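Long-range contacts in aromatic-amino-acid:2-oxoglutarate transaminase (Candida albicans, PDB 6HND), which probably transfers amino groups between aromatic amino acids and 2-oxoglutarate, using pyridoxal 5'-phosphate as its cofactor: residues T164-G169 with V336-K341; V183-E188 with V206-N211; E188-P193 with M475-E480. One frame throughout, in Å; residues are numbered along the deposited sequence.

Contact 1: T164-G169 with V336-K341. With PLP (pyridoxal-5'-phosphate), chain E.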
loop_
_atom_site.group_PDB
_atom_site.type_symbol
_atom_site.label_atom_id
_atom_site.label_comp_id
_atom_site.label_asym_id
_atom_site.label_seq_id
_atom_site.Cartn_x
_atom_site.Cartn_y
_atom_site.Cartn_z
ATOM N N THR B 164 -2.326 -3.784 -4.169
ATOM C CA THR B 164 -3.339 -2.976 -3.451
ATOM C C THR B 164 -4.351 -2.397 -4.450
ATOM O O THR B 164 -5.028 -1.448 -4.087
ATOM C CB THR B 164 -2.644 -1.965 -2.535
ATOM O OG1 THR B 164 -1.739 -1.106 -3.243
ATOM C CG2 THR B 164 -1.882 -2.689 -1.445
ATOM N N GLY B 165 -4.463 -2.978 -5.645
ATOM C CA GLY B 165 -5.459 -2.585 -6.661
ATOM C C GLY B 165 -4.854 -2.433 -8.038
ATOM O O GLY B 165 -3.671 -2.729 -8.220
ATOM N N ALA B 166 -5.634 -1.946 -8.987
ATOM C CA ALA B 166 -5.208 -1.809 -10.389
ATOM C C ALA B 166 -4.080 -0.774 -10.515
ATOM O O ALA B 166 -3.064 -1.079 -11.172
ATOM C CB ALA B 166 -6.392 -1.460 -11.241
ATOM N N SER B 167 -4.252 0.398 -9.913
ATOM C CA SER B 167 -3.287 1.521 -9.944
ATOM C C SER B 167 -1.949 1.090 -9.322
ATOM O O SER B 167 -0.879 1.413 -9.879
ATOM C CB SER B 167 -3.886 2.730 -9.272
ATOM O OG SER B 167 -5.083 3.122 -9.939
ATOM N N ASP B 168 -1.995 0.327 -8.233
ATOM C CA ASP B 168 -0.798 -0.324 -7.664
ATOM C C ASP B 168 -0.135 -1.293 -8.682
ATOM O O ASP B 168 1.135 -1.249 -8.832
ATOM C CB ASP B 168 -1.152 -1.072 -6.378
ATOM C CG ASP B 168 0.117 -1.497 -5.676
ATOM O OD1 ASP B 168 1.008 -0.631 -5.563
ATOM O OD2 ASP B 168 0.223 -2.690 -5.289
ATOM N N GLY B 169 -0.918 -2.175 -9.315
ATOM C CA GLY B 169 -0.436 -3.074 -10.389
ATOM C C GLY B 169 0.210 -2.314 -11.549
ATOM O O GLY B 169 1.288 -2.715 -12.000
ATOM N N VAL B 336 -2.820 -6.823 -15.351
ATOM C CA VAL B 336 -3.263 -6.172 -14.086
ATOM C C VAL B 336 -4.732 -6.497 -13.790
ATOM O O VAL B 336 -5.609 -6.179 -14.627
ATOM C CB VAL B 336 -3.031 -4.655 -14.180
ATOM C CG1 VAL B 336 -3.505 -3.934 -12.916
ATOM C CG2 VAL B 336 -1.565 -4.390 -14.456
ATOM N N GLU B 337 -4.991 -7.061 -12.618
ATOM C CA GLU B 337 -6.357 -7.308 -12.096
ATOM C C GLU B 337 -6.583 -6.488 -10.821
ATOM O O GLU B 337 -5.574 -6.067 -10.209
ATOM C CB GLU B 337 -6.551 -8.790 -11.784
ATOM C CG GLU B 337 -6.637 -9.665 -13.015
ATOM C CD GLU B 337 -7.956 -10.388 -13.249
ATOM O OE1 GLU B 337 -8.969 -10.114 -12.550
ATOM O OE2 GLU B 337 -7.972 -11.198 -14.147
ATOM N N THR B 338 -7.859 -6.283 -10.455
ATOM C CA THR B 338 -8.291 -5.638 -9.186
ATOM C C THR B 338 -9.581 -6.306 -8.675
ATOM O O THR B 338 -10.350 -6.874 -9.502
ATOM C CB THR B 338 -8.443 -4.120 -9.372
ATOM O OG1 THR B 338 -8.799 -3.447 -8.157
ATOM C CG2 THR B 338 -9.479 -3.785 -10.417
ATOM N N PHE B 339 -9.837 -6.179 -7.372
ATOM C CA PHE B 339 -11.117 -6.565 -6.734
ATOM C C PHE B 339 -11.983 -5.318 -6.598
ATOM O O PHE B 339 -13.059 -5.438 -6.019
ATOM C CB PHE B 339 -10.901 -7.261 -5.389
ATOM C CG PHE B 339 -10.197 -8.592 -5.487
ATOM C CD1 PHE B 339 -10.884 -9.723 -5.878
ATOM C CD2 PHE B 339 -8.844 -8.704 -5.207
ATOM C CE1 PHE B 339 -10.233 -10.945 -5.976
ATOM C CE2 PHE B 339 -8.194 -9.919 -5.330
ATOM C CZ PHE B 339 -8.890 -11.044 -5.707
ATOM N N SER B 340 -11.513 -4.175 -7.108
ATOM C CA SER B 340 -12.193 -2.865 -6.935
ATOM C C SER B 340 -13.597 -2.896 -7.545
ATOM O O SER B 340 -14.562 -2.473 -6.910
ATOM C CB SER B 340 -11.361 -1.734 -7.481
ATOM O OG SER B 340 -10.258 -1.445 -6.620
ATOM N N LYS B 341 -13.712 -3.382 -8.781
ATOM C CA LYS B 341 -14.938 -3.182 -9.550
ATOM C C LYS B 341 -15.820 -4.441 -9.467
ATOM O O LYS B 341 -17.027 -4.342 -9.689
ATOM C CB LYS B 341 -14.604 -2.617 -10.951
ATOM C CG LYS B 341 -13.554 -1.492 -10.978
ATOM C CD LYS B 341 -14.033 -0.100 -11.394
ATOM C CE LYS B 341 -13.052 1.065 -11.144
ATOM N NZ LYS B 341 -11.768 0.895 -11.849
HETATM N N1 PLP E . -7.625 1.134 -14.682
HETATM C C2 PLP E . -8.828 1.348 -15.198
HETATM C C2A PLP E . -8.959 1.240 -16.679
HETATM C C3 PLP E . -9.942 1.630 -14.360
HETATM O O3 PLP E . -11.170 1.839 -14.924
HETATM C C4 PLP E . -9.757 1.704 -12.954
HETATM C C4A PLP E . -10.933 1.900 -12.074
HETATM C C5 PLP E . -8.464 1.455 -12.446
HETATM C C6 PLP E . -7.455 1.200 -13.344
HETATM C C5A PLP E . -8.109 1.596 -10.988
HETATM O O4P PLP E . -8.552 0.510 -10.131
HETATM P P PLP E . -8.127 0.498 -8.567
HETATM O O1P PLP E . -6.715 1.063 -8.484
HETATM O O2P PLP E . -8.286 -0.984 -8.233
HETATM O O3P PLP E . -9.111 1.364 -7.850
HETATM O O HOH W 1 -3.110 -5.249 -9.517
#

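Contact 2: V183-E188 with V206-N211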
loop_
_atom_site.group_PDB
_atom_site.type_symbol
_atom_site.label_atom_id
_atom_site.label_comp_id
_atom_site.label_asym_id
_atom_site.label_seq_id
_atom_site.Cartn_x
_atom_site.Cartn_y
_atom_site.Cartn_z
ATOM N N VAL B 183 10.176 5.075 -23.837
ATOM C CA VAL B 183 8.861 5.507 -24.389
ATOM C C VAL B 183 7.829 4.419 -24.060
ATOM O O VAL B 183 8.133 3.239 -24.257
ATOM C CB VAL B 183 8.975 5.759 -25.900
ATOM C CG1 VAL B 183 7.624 5.994 -26.562
ATOM C CG2 VAL B 183 9.912 6.919 -26.164
ATOM N N ILE B 184 6.655 4.801 -23.561
ATOM C CA ILE B 184 5.507 3.861 -23.499
ATOM C C ILE B 184 4.415 4.406 -24.405
ATOM O O ILE B 184 4.144 5.637 -24.386
ATOM C CB ILE B 184 5.001 3.578 -22.074
ATOM C CG1 ILE B 184 3.878 2.538 -22.131
ATOM C CG2 ILE B 184 4.594 4.852 -21.367
ATOM C CD1 ILE B 184 3.644 1.770 -20.869
ATOM N N LEU B 185 3.879 3.502 -25.202
ATOM C CA LEU B 185 2.720 3.720 -26.095
ATOM C C LEU B 185 1.464 3.658 -25.232
ATOM O O LEU B 185 1.257 2.603 -24.576
ATOM C CB LEU B 185 2.705 2.594 -27.127
ATOM C CG LEU B 185 3.909 2.566 -28.036
ATOM C CD1 LEU B 185 4.007 1.230 -28.746
ATOM C CD2 LEU B 185 3.821 3.729 -29.020
ATOM N N VAL B 186 0.666 4.720 -25.243
ATOM C CA VAL B 186 -0.576 4.790 -24.436
ATOM C C VAL B 186 -1.735 5.158 -25.364
ATOM O O VAL B 186 -1.571 6.076 -26.203
ATOM C CB VAL B 186 -0.395 5.783 -23.278
ATOM C CG1 VAL B 186 -1.659 5.936 -22.466
ATOM C CG2 VAL B 186 0.758 5.380 -22.367
ATOM N N GLU B 187 -2.866 4.466 -25.213
ATOM C CA GLU B 187 -4.155 4.851 -25.861
ATOM C C GLU B 187 -4.402 6.346 -25.623
ATOM O O GLU B 187 -4.317 6.768 -24.482
ATOM C CB GLU B 187 -5.287 3.948 -25.368
ATOM C CG GLU B 187 -5.107 2.504 -25.808
ATOM C CD GLU B 187 -5.856 1.442 -25.034
ATOM O OE1 GLU B 187 -6.121 1.673 -23.836
ATOM O OE2 GLU B 187 -6.077 0.340 -25.599
ATOM N N GLU B 188 -4.699 7.093 -26.690
ATOM C CA GLU B 188 -4.746 8.578 -26.706
ATOM C C GLU B 188 -5.776 9.080 -25.696
ATOM O O GLU B 188 -5.542 10.168 -25.181
ATOM C CB GLU B 188 -5.054 9.136 -28.091
ATOM C CG GLU B 188 -6.452 8.844 -28.617
ATOM C CD GLU B 188 -6.724 9.527 -29.958
ATOM O OE1 GLU B 188 -6.177 10.652 -30.165
ATOM O OE2 GLU B 188 -7.492 8.941 -30.805
ATOM N N VAL B 206 3.608 8.281 -25.449
ATOM C CA VAL B 206 3.273 8.593 -26.868
ATOM C C VAL B 206 1.862 8.071 -27.119
ATOM O O VAL B 206 1.571 6.900 -26.867
ATOM C CB VAL B 206 4.330 7.997 -27.810
ATOM C CG1 VAL B 206 3.815 7.817 -29.224
ATOM C CG2 VAL B 206 5.588 8.862 -27.764
ATOM N N PRO B 207 0.946 8.964 -27.542
ATOM C CA PRO B 207 -0.452 8.612 -27.740
ATOM C C PRO B 207 -0.673 7.741 -28.985
ATOM O O PRO B 207 -0.067 7.991 -29.993
ATOM C CB PRO B 207 -1.113 9.992 -27.894
ATOM C CG PRO B 207 -0.041 10.827 -28.560
ATOM C CD PRO B 207 1.244 10.355 -27.909
ATOM N N VAL B 208 -1.528 6.735 -28.869
ATOM C CA VAL B 208 -1.923 5.798 -29.959
ATOM C C VAL B 208 -3.389 6.103 -30.284
ATOM O O VAL B 208 -4.246 5.929 -29.380
ATOM C CB VAL B 208 -1.722 4.329 -29.524
ATOM C CG1 VAL B 208 -2.457 3.357 -30.428
ATOM C CG2 VAL B 208 -0.247 3.935 -29.435
ATOM N N LYS B 209 -3.673 6.534 -31.511
ATOM C CA LYS B 209 -5.024 7.002 -31.924
ATOM C C LYS B 209 -6.055 5.887 -31.722
ATOM O O LYS B 209 -5.753 4.712 -31.928
ATOM C CB LYS B 209 -5.069 7.460 -33.386
ATOM C CG LYS B 209 -4.140 8.612 -33.736
ATOM C CD LYS B 209 -4.451 9.281 -35.067
ATOM C CE LYS B 209 -3.335 10.200 -35.539
ATOM N NZ LYS B 209 -3.759 10.959 -36.738
ATOM N N ILE B 210 -7.245 6.280 -31.293
ATOM C CA ILE B 210 -8.411 5.379 -31.154
ATOM C C ILE B 210 -9.323 5.636 -32.337
ATOM O O ILE B 210 -9.555 6.801 -32.676
ATOM C CB ILE B 210 -9.112 5.624 -29.816
ATOM C CG1 ILE B 210 -8.340 4.937 -28.687
ATOM C CG2 ILE B 210 -10.562 5.171 -29.892
ATOM C CD1 ILE B 210 -8.790 5.376 -27.333
ATOM N N ASN B 211 -9.788 4.561 -32.964
ATOM C CA ASN B 211 -10.814 4.616 -34.030
ATOM C C ASN B 211 -12.181 4.703 -33.318
ATOM O O ASN B 211 -12.447 3.842 -32.474
ATOM C CB ASN B 211 -10.603 3.422 -34.960
ATOM C CG ASN B 211 -11.786 3.148 -35.866
ATOM O OD1 ASN B 211 -12.497 4.070 -36.239
ATOM N ND2 ASN B 211 -11.999 1.887 -36.219
#

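Contact 3: E188-P193 with M475-E480. With PLP (pyridoxal-5'-phosphate), chain E.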
loop_
_atom_site.group_PDB
_atom_site.type_symbol
_atom_site.label_atom_id
_atom_site.label_comp_id
_atom_site.label_asym_id
_atom_site.label_seq_id
_atom_site.Cartn_x
_atom_site.Cartn_y
_atom_site.Cartn_z
ATOM N N GLU B 188 -4.699 7.093 -26.690
ATOM C CA GLU B 188 -4.746 8.578 -26.706
ATOM C C GLU B 188 -5.776 9.080 -25.696
ATOM O O GLU B 188 -5.542 10.168 -25.181
ATOM C CB GLU B 188 -5.054 9.136 -28.091
ATOM C CG GLU B 188 -6.452 8.844 -28.617
ATOM C CD GLU B 188 -6.724 9.527 -29.958
ATOM O OE1 GLU B 188 -6.177 10.652 -30.165
ATOM O OE2 GLU B 188 -7.492 8.941 -30.805
ATOM N N PHE B 189 -6.867 8.332 -25.466
ATOM C CA PHE B 189 -7.765 8.505 -24.290
ATOM C C PHE B 189 -7.529 7.302 -23.392
ATOM O O PHE B 189 -7.575 6.143 -23.917
ATOM C CB PHE B 189 -9.242 8.646 -24.671
ATOM C CG PHE B 189 -9.471 9.764 -25.653
ATOM C CD1 PHE B 189 -9.620 11.069 -25.218
ATOM C CD2 PHE B 189 -9.498 9.509 -27.015
ATOM C CE1 PHE B 189 -9.786 12.103 -26.118
ATOM C CE2 PHE B 189 -9.648 10.552 -27.914
ATOM C CZ PHE B 189 -9.778 11.844 -27.465
ATOM N N THR B 190 -7.248 7.563 -22.117
ATOM C CA THR B 190 -6.755 6.518 -21.200
ATOM C C THR B 190 -7.213 6.791 -19.759
ATOM O O THR B 190 -7.906 7.818 -19.486
ATOM C CB THR B 190 -5.230 6.405 -21.332
ATOM O OG1 THR B 190 -4.778 5.181 -20.743
ATOM C CG2 THR B 190 -4.495 7.549 -20.677
ATOM N N PHE B 191 -6.869 5.852 -18.885
ATOM C CA PHE B 191 -6.867 5.992 -17.416
ATOM C C PHE B 191 -5.697 6.911 -17.049
ATOM O O PHE B 191 -4.565 6.439 -16.870
ATOM C CB PHE B 191 -6.844 4.597 -16.790
ATOM C CG PHE B 191 -6.923 4.602 -15.291
ATOM C CD1 PHE B 191 -8.055 5.074 -14.660
ATOM C CD2 PHE B 191 -5.862 4.156 -14.521
ATOM C CE1 PHE B 191 -8.120 5.097 -13.278
ATOM C CE2 PHE B 191 -5.933 4.179 -13.138
ATOM C CZ PHE B 191 -7.068 4.646 -12.521
ATOM N N SER B 192 -6.001 8.207 -16.986
ATOM C CA SER B 192 -5.107 9.353 -16.633
ATOM C C SER B 192 -4.095 9.020 -15.536
ATOM O O SER B 192 -2.931 9.370 -15.667
ATOM C CB SER B 192 -5.925 10.568 -16.236
ATOM O OG SER B 192 -6.529 11.133 -17.385
ATOM N N PRO B 193 -4.465 8.405 -14.397
ATOM C CA PRO B 193 -3.485 8.199 -13.348
ATOM C C PRO B 193 -2.277 7.380 -13.843
ATOM O O PRO B 193 -1.174 7.617 -13.347
ATOM C CB PRO B 193 -4.320 7.552 -12.232
ATOM C CG PRO B 193 -5.723 8.062 -12.487
ATOM C CD PRO B 193 -5.813 7.986 -13.989
ATOM N N MET B 475 -9.044 13.179 -20.422
ATOM C CA MET B 475 -8.505 11.799 -20.283
ATOM C C MET B 475 -7.507 11.489 -21.396
ATOM O O MET B 475 -7.394 10.317 -21.783
ATOM C CB MET B 475 -9.649 10.796 -20.273
ATOM C CG MET B 475 -10.412 10.846 -18.959
ATOM S SD MET B 475 -11.869 9.773 -19.000
ATOM C CE MET B 475 -12.724 10.510 -20.391
ATOM N N THR B 476 -6.755 12.507 -21.798
ATOM C CA THR B 476 -5.840 12.478 -22.955
ATOM C C THR B 476 -4.415 12.285 -22.467
ATOM O O THR B 476 -4.103 12.767 -21.378
ATOM C CB THR B 476 -5.940 13.749 -23.806
ATOM O OG1 THR B 476 -5.732 14.887 -22.964
ATOM C CG2 THR B 476 -7.279 13.840 -24.504
ATOM N N VAL B 477 -3.594 11.609 -23.270
ATOM C CA VAL B 477 -2.115 11.626 -23.126
ATOM C C VAL B 477 -1.616 13.014 -23.539
ATOM O O VAL B 477 -0.832 13.601 -22.790
ATOM C CB VAL B 477 -1.490 10.498 -23.950
ATOM C CG1 VAL B 477 0.033 10.573 -23.912
ATOM C CG2 VAL B 477 -2.017 9.142 -23.462
ATOM N N ASP B 478 -2.127 13.531 -24.657
ATOM C CA ASP B 478 -1.721 14.826 -25.255
ATOM C C ASP B 478 -2.969 15.483 -25.849
ATOM O O ASP B 478 -3.548 14.943 -26.812
ATOM C CB ASP B 478 -0.626 14.635 -26.311
ATOM C CG ASP B 478 0.029 15.940 -26.747
ATOM O OD1 ASP B 478 -0.646 16.768 -27.404
ATOM O OD2 ASP B 478 1.210 16.121 -26.422
ATOM N N LEU B 479 -3.329 16.638 -25.309
ATOM C CA LEU B 479 -4.569 17.362 -25.634
ATOM C C LEU B 479 -4.527 17.827 -27.092
ATOM O O LEU B 479 -5.510 17.573 -27.790
ATOM C CB LEU B 479 -4.715 18.530 -24.654
ATOM C CG LEU B 479 -6.053 19.267 -24.721
ATOM C CD1 LEU B 479 -7.209 18.279 -24.861
ATOM C CD2 LEU B 479 -6.243 20.156 -23.497
ATOM N N GLU B 480 -3.435 18.457 -27.541
ATOM C CA GLU B 480 -3.323 18.972 -28.934
ATOM C C GLU B 480 -3.513 17.795 -29.890
ATOM O O GLU B 480 -4.301 17.894 -30.856
ATOM C CB GLU B 480 -1.980 19.673 -29.177
ATOM C CG GLU B 480 -2.080 21.195 -29.160
ATOM C CD GLU B 480 -3.018 21.772 -30.214
ATOM O OE1 GLU B 480 -3.855 22.609 -29.837
ATOM O OE2 GLU B 480 -2.935 21.349 -31.404
HETATM N N1 PLP E . -7.625 1.134 -14.682
HETATM C C2 PLP E . -8.828 1.348 -15.198
HETATM C C2A PLP E . -8.959 1.240 -16.679
HETATM C C3 PLP E . -9.942 1.630 -14.360
HETATM O O3 PLP E . -11.170 1.839 -14.924
HETATM C C4 PLP E . -9.757 1.704 -12.954
HETATM C C4A PLP E . -10.933 1.900 -12.074
HETATM C C5 PLP E . -8.464 1.455 -12.446
HETATM C C6 PLP E . -7.455 1.200 -13.344
HETATM C C5A PLP E . -8.109 1.596 -10.988
HETATM O O4P PLP E . -8.552 0.510 -10.131
HETATM P P PLP E . -8.127 0.498 -8.567
HETATM O O1P PLP E . -6.715 1.063 -8.484
HETATM O O2P PLP E . -8.286 -0.984 -8.233
HETATM O O3P PLP E . -9.111 1.364 -7.850
HETATM O O HOH W 2 -3.767 11.938 -26.256
HETATM O O HOH W 3 -5.390 13.078 -18.737
#

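Contact 1: T164-G169 with V336-K341
Thr338 CB packs against Ala166 CB at 3.8 Å, next to the cofactor phosphate. The site is the phosphate cup of a fold type I aminotransferase, formed by the start of helix 166-177 with Gly165 before it, and by the end of strand 333-338 with the loop that follows. Three groups grip PLP O2P. Ala166 N points almost straight at it, 2.9 Å away with an angle of 176° at the hydrogen. Ser340 OG donates at 2.6 Å, and Thr338 OG1 also donates. Thr338 OG1 is anti to its backbone N (chi1 -177°), which turns it to the phosphate. Thr338 CG2 lies near Ala166 CB. The same OG1 accepts from Ser340 N, an ST turn that fixes the hydroxyl. PLP O1P is held by both N and OG of Ser167. The helix N terminus probably helps to balance the phosphate charge. Gly165 is the N-cap, and its CA lies 3.6 Å from O2P.

Val336 points at the helix, with CG1 3.4 Å from Ala166 O and CG2 against Gly169 C. A water sits between Gly165 O and Glu337 O, 2.7 Å from the latter. Tyr130 of the second subunit and Arg348 add further bonds to PLP. Lys341 bends at chi2 and chi4, and its NZ is covalently joined to PLP C4A at 1.3 Å.

Contact 2: V183-E188 with V206-N211
Val186 O is met by two groups of the neighbouring strand. Val208 N donates to it at 2.7 Å, and Pro207 CA makes a weaker C-H...O contact, CA to O 3.2 Å. This is the parallel pairing inside a beta-alpha-beta unit, in which helix 193-200 links strand 183-187 to strand 204-208. The second strand lies at one edge of the chain's seven-stranded mixed sheet.

The bonds follow the parallel pattern. Val206 uses its N and its O on Ile184 O and Val186 N, the residues that flank Leu185. Val208 does the same round Glu187, with its O taking the N-H of Glu188. That last donor stands above the carbonyl plane, 39° out of it. The short strand axes run at 40° to each other, so the pairing is strongly twisted.

Leu185, Glu187, Val206 and Val208 share one face. Leu185 CD2 lies beside Val206 CG1, the two side chains pointing the same way, while Leu185 CB rests against Val208 CG2 at 4.0 Å. At the start of strand 183-187, Val183 CG1 reaches Val206 CG2 at 3.7 Å. Glu187 turns its carboxylate to Thr246, Ile247 and Gln251. Val186 and Pro207 lie on the other face, where helix 193-200 packs on Val186 and Phe481 touches Pro207.

Beyond the strands, Glu188 holds the continuing chain. Its CG sits between backbone N and carbonyl carbon (chi1 67°), and the chain is extended from there. Glu188 CB packs on Pro207 CB. The carboxylate is shared, with OE1 bound by Arg485 and Ser482. Its OE2 accepts a nearly straight bond from Ile210 N at 2.7 Å, from above the carboxylate plane.

Contact 3: E188-P193 with M475-E480
Phe189 and Thr476 form a single backbone bridge, their CA atoms 4.6 Å apart, with a hydrogen bond on each side of the pair. Val477 N donates to Glu188 O, and Thr190 N donates to Met475 O at 2.8 Å, nearly along the C=O axis. The bridge ties the loop after strand 183-187, which carries a cofactor-binding phenylalanine of this fold type I aminotransferase, to the loop leading into helix 479-482.

Glu188 O has three partners: Val477 N, the C-H of Thr476 CA, and a water at 2.7 Å. This water also accepts from Asp478 N. Asp478 is the N-cap of the helix, with OD1 bonded to Phe481 N.

On one side of the bridge, Phe189 and Thr476 lie side by side and point the same way. Thr476 CG2 is anti to the carbonyl carbon and touches Phe189 CE1 at 3.5 Å. The ring also meets Phe488 edge-to-face. Thr190 and Val477 cross obliquely, and only their CG2 methyls meet, at 4.1 Å. Met475 lays its CB against Thr190 O at 3.5 Å, but its end leads away from the other segment; the side chain lies near that of Asn252 of the cofactor pocket.

Ser192 OG approaches Met475 CA. It also donates to a second water at 2.6 Å, and that water donates to Thr476 O. The hydroxyl is thus joined to the facing backbone through solvent.

Phe191 turns the other way, to the cofactor. Its CB points away from the 475-480 segment, and CG is anti to the backbone N (chi1 -177°), next to PLP N1. Pro193 CD lies over the centre of one ring face. On the opposite face, PLP C6 stands toward the rim, 3.4 Å from Phe191 CE2.

How the contacts relate
From the N terminus, residues 164-169 open contact 1, which closes a long loop when the chain returns at 336-341. Contact 2 lies wholly within that loop and closes a short one through helix 193-200. Contact 3 starts at Glu188, which it shares with contact 2, and closes far downstream at 475-480, so it crosses both others. Contacts 1 and 2 reach the same mixed sheet at different strands. Contact 3 brings the 475-480 segment, a loop and the start of helix 479-482, to the edge of that sheet, with Val477 CG2 3.4 Å from Val186 CG1. Contacts 1 and 3 meet at PLP, where Ser167 OG touches Phe191 CE2 at 3.5 Å.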